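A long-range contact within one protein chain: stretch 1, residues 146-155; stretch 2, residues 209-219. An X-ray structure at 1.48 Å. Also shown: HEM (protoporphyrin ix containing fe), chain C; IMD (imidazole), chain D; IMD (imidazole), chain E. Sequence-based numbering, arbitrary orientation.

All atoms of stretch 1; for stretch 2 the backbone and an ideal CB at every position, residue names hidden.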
# COMPACT_ATOMS: atom_id res chain seq x y z
N PRO A 146 -2.62 2.22 -13.76
CA PRO A 146 -3.81 1.74 -14.49
C PRO A 146 -4.28 0.37 -14.06
O PRO A 146 -5.50 0.17 -13.86
CB PRO A 146 -3.30 1.74 -15.92
CG PRO A 146 -2.35 2.84 -16.01
CD PRO A 146 -1.60 2.73 -14.67
N ARG A 147 -3.37 -0.57 -13.80
CA ARG A 147 -3.80 -1.89 -13.43
C ARG A 147 -4.45 -1.99 -12.07
O ARG A 147 -5.39 -2.75 -11.90
CB ARG A 147 -2.65 -2.87 -13.50
CG ARG A 147 -2.29 -3.20 -14.91
CD ARG A 147 -1.14 -4.13 -14.96
NE ARG A 147 -0.93 -4.60 -16.36
CZ ARG A 147 0.11 -5.33 -16.73
NH1 ARG A 147 1.03 -5.69 -15.87
NH2 ARG A 147 0.21 -5.73 -17.98
N GLU A 148 -3.94 -1.21 -11.10
CA GLU A 148 -4.53 -1.22 -9.81
C GLU A 148 -5.90 -0.55 -9.92
O GLU A 148 -6.87 -1.07 -9.35
CB GLU A 148 -3.58 -0.51 -8.82
CG GLU A 148 -4.05 -0.60 -7.37
CD GLU A 148 -3.18 0.15 -6.39
OE1 GLU A 148 -2.04 0.43 -6.70
OE2 GLU A 148 -3.77 0.48 -5.33
N SER A 149 -5.97 0.61 -10.60
CA SER A 149 -7.26 1.31 -10.73
C SER A 149 -8.30 0.43 -11.42
O SER A 149 -9.44 0.36 -10.93
CB SER A 149 -7.13 2.58 -11.52
OG SER A 149 -6.33 3.54 -10.80
N ARG A 150 -7.92 -0.25 -12.51
CA ARG A 150 -8.89 -1.10 -13.21
C ARG A 150 -9.32 -2.28 -12.40
O ARG A 150 -10.50 -2.59 -12.35
CB ARG A 150 -8.39 -1.56 -14.58
CG ARG A 150 -8.33 -0.42 -15.57
CD ARG A 150 -8.02 -0.88 -16.97
NE ARG A 150 -8.24 0.28 -17.82
CZ ARG A 150 -7.32 0.98 -18.45
NH1 ARG A 150 -6.02 0.62 -18.39
NH2 ARG A 150 -7.74 2.04 -19.17
N ALA A 151 -8.40 -2.92 -11.69
CA ALA A 151 -8.79 -4.04 -10.86
C ALA A 151 -9.77 -3.62 -9.77
O ALA A 151 -10.73 -4.32 -9.50
CB ALA A 151 -7.55 -4.75 -10.25
N VAL A 152 -9.49 -2.51 -9.08
CA VAL A 152 -10.33 -2.10 -8.01
C VAL A 152 -11.70 -1.67 -8.58
O VAL A 152 -12.74 -2.00 -8.01
CB VAL A 152 -9.66 -0.98 -7.21
CG1 VAL A 152 -10.60 -0.37 -6.20
CG2 VAL A 152 -8.43 -1.55 -6.47
N TYR A 153 -11.66 -0.95 -9.68
CA TYR A 153 -12.89 -0.41 -10.28
C TYR A 153 -13.81 -1.54 -10.70
O TYR A 153 -15.02 -1.45 -10.50
CB TYR A 153 -12.57 0.45 -11.48
CG TYR A 153 -13.78 1.16 -12.11
CD1 TYR A 153 -14.14 2.43 -11.74
CD2 TYR A 153 -14.47 0.54 -13.11
CE1 TYR A 153 -15.23 3.05 -12.32
CE2 TYR A 153 -15.58 1.14 -13.70
CZ TYR A 153 -15.93 2.36 -13.30
OH TYR A 153 -17.04 2.91 -13.92
N TYR A 154 -13.28 -2.56 -11.35
CA TYR A 154 -14.10 -3.67 -11.89
C TYR A 154 -14.35 -4.81 -10.94
O TYR A 154 -15.13 -5.70 -11.27
CB TYR A 154 -13.51 -4.21 -13.21
CG TYR A 154 -13.53 -3.18 -14.31
CD1 TYR A 154 -14.78 -2.69 -14.79
CD2 TYR A 154 -12.39 -2.78 -14.92
CE1 TYR A 154 -14.80 -1.76 -15.79
CE2 TYR A 154 -12.40 -1.85 -15.92
CZ TYR A 154 -13.65 -1.38 -16.39
OH TYR A 154 -13.65 -0.43 -17.36
N SER A 155 -13.77 -4.82 -9.73
CA SER A 155 -14.01 -5.94 -8.77
C SER A 155 -15.44 -5.89 -8.21
O SER A 155 -15.89 -4.82 -7.87
CB SER A 155 -12.99 -5.88 -7.63
OG SER A 155 -11.94 -6.62 -8.09
N UNK A 209 -16.21 -9.32 -18.33
CA UNK A 209 -15.82 -8.83 -19.64
C UNK A 209 -15.26 -7.41 -19.71
O UNK A 209 -14.37 -7.16 -20.50
CB UNK A 209 -17.04 -8.91 -20.56
N UNK A 210 -15.74 -6.51 -18.86
CA UNK A 210 -15.22 -5.15 -18.81
C UNK A 210 -13.72 -5.16 -18.34
O UNK A 210 -12.91 -4.42 -18.91
CB UNK A 210 -16.08 -4.30 -17.87
N UNK A 211 -13.38 -6.05 -17.41
CA UNK A 211 -11.97 -6.12 -16.96
C UNK A 211 -11.14 -6.69 -18.07
O UNK A 211 -10.12 -6.16 -18.43
CB UNK A 211 -11.82 -6.97 -15.69
N UNK A 212 -11.58 -7.80 -18.64
CA UNK A 212 -10.81 -8.47 -19.71
C UNK A 212 -10.58 -7.59 -20.89
O UNK A 212 -9.49 -7.56 -21.42
CB UNK A 212 -11.52 -9.74 -20.18
N UNK A 213 -11.60 -6.85 -21.29
CA UNK A 213 -11.50 -6.00 -22.46
C UNK A 213 -10.61 -4.82 -22.27
O UNK A 213 -10.06 -4.35 -23.25
CB UNK A 213 -12.89 -5.51 -22.88
N UNK A 214 -10.38 -4.38 -21.02
CA UNK A 214 -9.50 -3.23 -20.76
C UNK A 214 -8.13 -3.64 -20.22
O UNK A 214 -7.36 -2.75 -19.90
CB UNK A 214 -10.17 -2.28 -19.77
N UNK A 215 -7.82 -4.92 -20.20
CA UNK A 215 -6.62 -5.42 -19.52
C UNK A 215 -5.35 -5.34 -20.34
O UNK A 215 -4.29 -5.74 -19.88
CB UNK A 215 -6.84 -6.88 -19.10
N UNK A 216 -5.45 -4.87 -21.58
CA UNK A 216 -4.26 -4.75 -22.44
C UNK A 216 -3.57 -6.05 -22.69
O UNK A 216 -2.33 -6.10 -22.75
CB UNK A 216 -3.26 -3.77 -21.82
N UNK A 217 -4.31 -7.15 -22.74
CA UNK A 217 -3.70 -8.46 -22.89
C UNK A 217 -3.18 -9.25 -21.70
O UNK A 217 -2.74 -10.39 -21.82
CB UNK A 217 -2.52 -8.29 -23.85
N UNK A 218 -3.28 -8.65 -20.50
CA UNK A 218 -2.90 -9.39 -19.31
C UNK A 218 -4.03 -10.35 -19.06
O UNK A 218 -5.18 -9.94 -19.02
CB UNK A 218 -2.64 -8.48 -18.11
N UNK A 219 -3.71 -11.63 -18.92
CA UNK A 219 -4.73 -12.66 -18.80
C UNK A 219 -5.24 -12.83 -17.38
O UNK A 219 -6.44 -13.18 -17.18
CB UNK A 219 -4.18 -13.99 -19.31
CHA HEM C . -7.71 -6.32 -1.95
CHB HEM C . -3.61 -4.79 -0.09
CHC HEM C . -1.61 -4.88 -4.45
CHD HEM C . -5.97 -5.40 -6.33
C1A HEM C . -6.72 -5.95 -1.11
C2A HEM C . -6.91 -5.89 0.32
C3A HEM C . -5.77 -5.42 0.84
C4A HEM C . -4.86 -5.24 -0.20
CMA HEM C . -5.55 -5.16 2.31
CAA HEM C . -8.18 -6.26 1.13
CBA HEM C . -9.16 -5.07 1.14
CGA HEM C . -10.14 -5.24 2.24
O1A HEM C . -11.04 -6.03 1.97
O2A HEM C . -9.97 -4.61 3.36
C1B HEM C . -2.69 -4.72 -1.13
C2B HEM C . -1.33 -4.34 -0.92
C3B HEM C . -0.73 -4.37 -2.09
C4B HEM C . -1.72 -4.75 -3.08
CMB HEM C . -0.68 -3.98 0.40
CAB HEM C . 0.63 -4.18 -2.55
CBB HEM C . 1.77 -3.87 -1.75
C1C HEM C . -2.64 -5.04 -5.37
C2C HEM C . -2.43 -4.85 -6.80
C3C HEM C . -3.67 -5.03 -7.30
C4C HEM C . -4.58 -5.23 -6.18
CMC HEM C . -1.12 -4.65 -7.50
CAC HEM C . -4.08 -4.95 -8.71
CBC HEM C . -3.32 -4.87 -9.87
C1D HEM C . -6.81 -5.69 -5.29
C2D HEM C . -8.24 -6.03 -5.46
C3D HEM C . -8.74 -6.28 -4.26
C4D HEM C . -7.62 -6.15 -3.33
CMD HEM C . -8.92 -5.97 -6.78
CAD HEM C . -10.20 -6.65 -3.91
CBD HEM C . -10.97 -5.34 -3.74
CGD HEM C . -12.44 -5.66 -3.48
O1D HEM C . -12.91 -5.29 -2.38
O2D HEM C . -13.18 -6.27 -4.29
NA HEM C . -5.44 -5.58 -1.41
NB HEM C . -2.85 -4.92 -2.44
NC HEM C . -3.93 -5.23 -4.99
ND HEM C . -6.47 -5.85 -3.99
FE HEM C . -4.68 -5.43 -3.22
N1 IMD D . -5.31 -1.40 -3.98
C2 IMD D . -4.55 -2.51 -3.97
N3 IMD D . -5.23 -3.41 -3.30
C4 IMD D . -6.43 -2.91 -2.93
C5 IMD D . -6.46 -1.62 -3.35
N1 IMD E . -2.45 1.75 -3.60
C2 IMD E . -2.85 2.36 -2.47
N3 IMD E . -1.89 3.20 -2.07
C4 IMD E . -0.88 3.10 -2.98
C5 IMD E . -1.23 2.18 -3.96

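The two segments run nearly antiparallel, their helix axes 9.9 Å apart at closest approach and 165° between their directions, so early positions of the second meet Tyr154 and later ones meet Arg150 and Arg147.

Position 209 has nothing of the first stretch within 5.5 Å of its ideal CB, so the contact sets no demand; with phi at -62°, proline is among the many choices that fit, and it is Pro209.

At 210, CA-to-CB points toward the first helix and the ideal CB already lies 3.5 Å from Tyr154 CE1. Something small and apolar suits such a tight spot. The residue is Ala210, whose CB packs against that ring, while its carbonyl O lies over one face of it.

Position 211 points sideways, its ideal CB 4.1 Å from Tyr154 CB. Leucine or methionine would serve for packing alone; a long aromatic with an N-H, or another long donor, could also answer the Arg147 carbonyl O, directly or through water. Trp211, chi1 t, has CD1 4.0 Å from Arg150 O, which sits at the ring edge, and Trp211 NE1 donates to water 1 (2.9 Å), which in turn donates to Arg147 O (2.7 Å).

Positions 212 and 213 are out of reach and tolerant; they hold Ser212 and Gln213.

At 214 CB points toward the first stretch, 3.7 Å from Arg150 NE and 4.5 Å from Tyr154 CE2. A modest side chain, polar or beta-branched, would fit between them. Thr214, chi1 p, places OG1 3.5 Å from Tyr154 CE2 and 3.6 Å from Arg150 CD; its carbonyl O lies over one face of the Arg150 guanidinium.

Position 215 points away, so the first stretch asks nothing of its side chain; it is Ser215, but its carbonyl O accepts from waters 2 and 3, and water 3 accepts from Arg147 NH2 (2.9 Å).

Positions 216 and 217 are the middle of a type I' turn. Positive phi favours glycine at 216, though asparagine could serve; at 217 a CB would jam against the preceding carbonyl O. Both are glycine, Gly216 and Gly217.

At 218 the ideal CB points toward the first stretch, 4.0 Å from Arg147 NH2. An acid or a longer polar side chain would suit. Gln218, chi1 and chi2 both t, accepts from water 2 through OE1 (2.8 Å). Gln218 NE2 lies over one face of the guanidinium, 3.4 Å from Arg147 NH1; both are donors, so no hydrogen bond joins them.

Position 219 is beyond reach and free; it is Lys219.

Stretch 2, residues 209-219: PAWSQTSGGQK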
# COMPACT_ATOMS: atom_id res chain seq x y z
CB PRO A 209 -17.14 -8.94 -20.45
CG PRO A 209 -17.83 -10.09 -19.81
CD PRO A 209 -17.57 -9.91 -18.35
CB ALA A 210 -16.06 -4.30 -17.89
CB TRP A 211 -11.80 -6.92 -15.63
CG TRP A 211 -10.31 -6.87 -15.23
CD1 TRP A 211 -9.66 -5.86 -14.54
CD2 TRP A 211 -9.32 -7.80 -15.63
NE1 TRP A 211 -8.33 -6.15 -14.52
CE2 TRP A 211 -8.08 -7.34 -15.15
CE3 TRP A 211 -9.35 -8.98 -16.39
CZ2 TRP A 211 -6.90 -8.00 -15.42
CZ3 TRP A 211 -8.21 -9.67 -16.58
CH2 TRP A 211 -6.97 -9.18 -16.09
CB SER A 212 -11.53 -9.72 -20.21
OG SER A 212 -11.53 -10.61 -19.16
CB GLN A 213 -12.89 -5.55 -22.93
CG GLN A 213 -13.58 -6.70 -23.62
CD GLN A 213 -15.09 -6.56 -23.76
OE1 GLN A 213 -15.68 -5.51 -23.44
NE2 GLN A 213 -15.73 -7.65 -24.18
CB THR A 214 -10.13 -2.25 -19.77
OG1 THR A 214 -10.49 -2.98 -18.58
CG2 THR A 214 -11.39 -1.63 -20.41
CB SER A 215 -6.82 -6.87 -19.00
OG SER A 215 -6.83 -7.82 -20.02
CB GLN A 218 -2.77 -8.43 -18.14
CG GLN A 218 -2.27 -9.12 -16.89
CD GLN A 218 -2.18 -8.16 -15.70
OE1 GLN A 218 -3.11 -7.45 -15.41
NE2 GLN A 218 -1.07 -8.24 -14.95
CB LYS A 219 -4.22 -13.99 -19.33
CG LYS A 219 -4.00 -14.00 -20.86
CD LYS A 219 -5.34 -14.12 -21.60
CE LYS A 219 -5.23 -14.18 -23.11
NZ LYS A 219 -4.76 -12.85 -23.65
O HOH W 1 -5.90 -4.94 -13.48
O HOH W 2 -4.02 -5.39 -17.10
O HOH W 3 -1.92 -4.24 -19.26
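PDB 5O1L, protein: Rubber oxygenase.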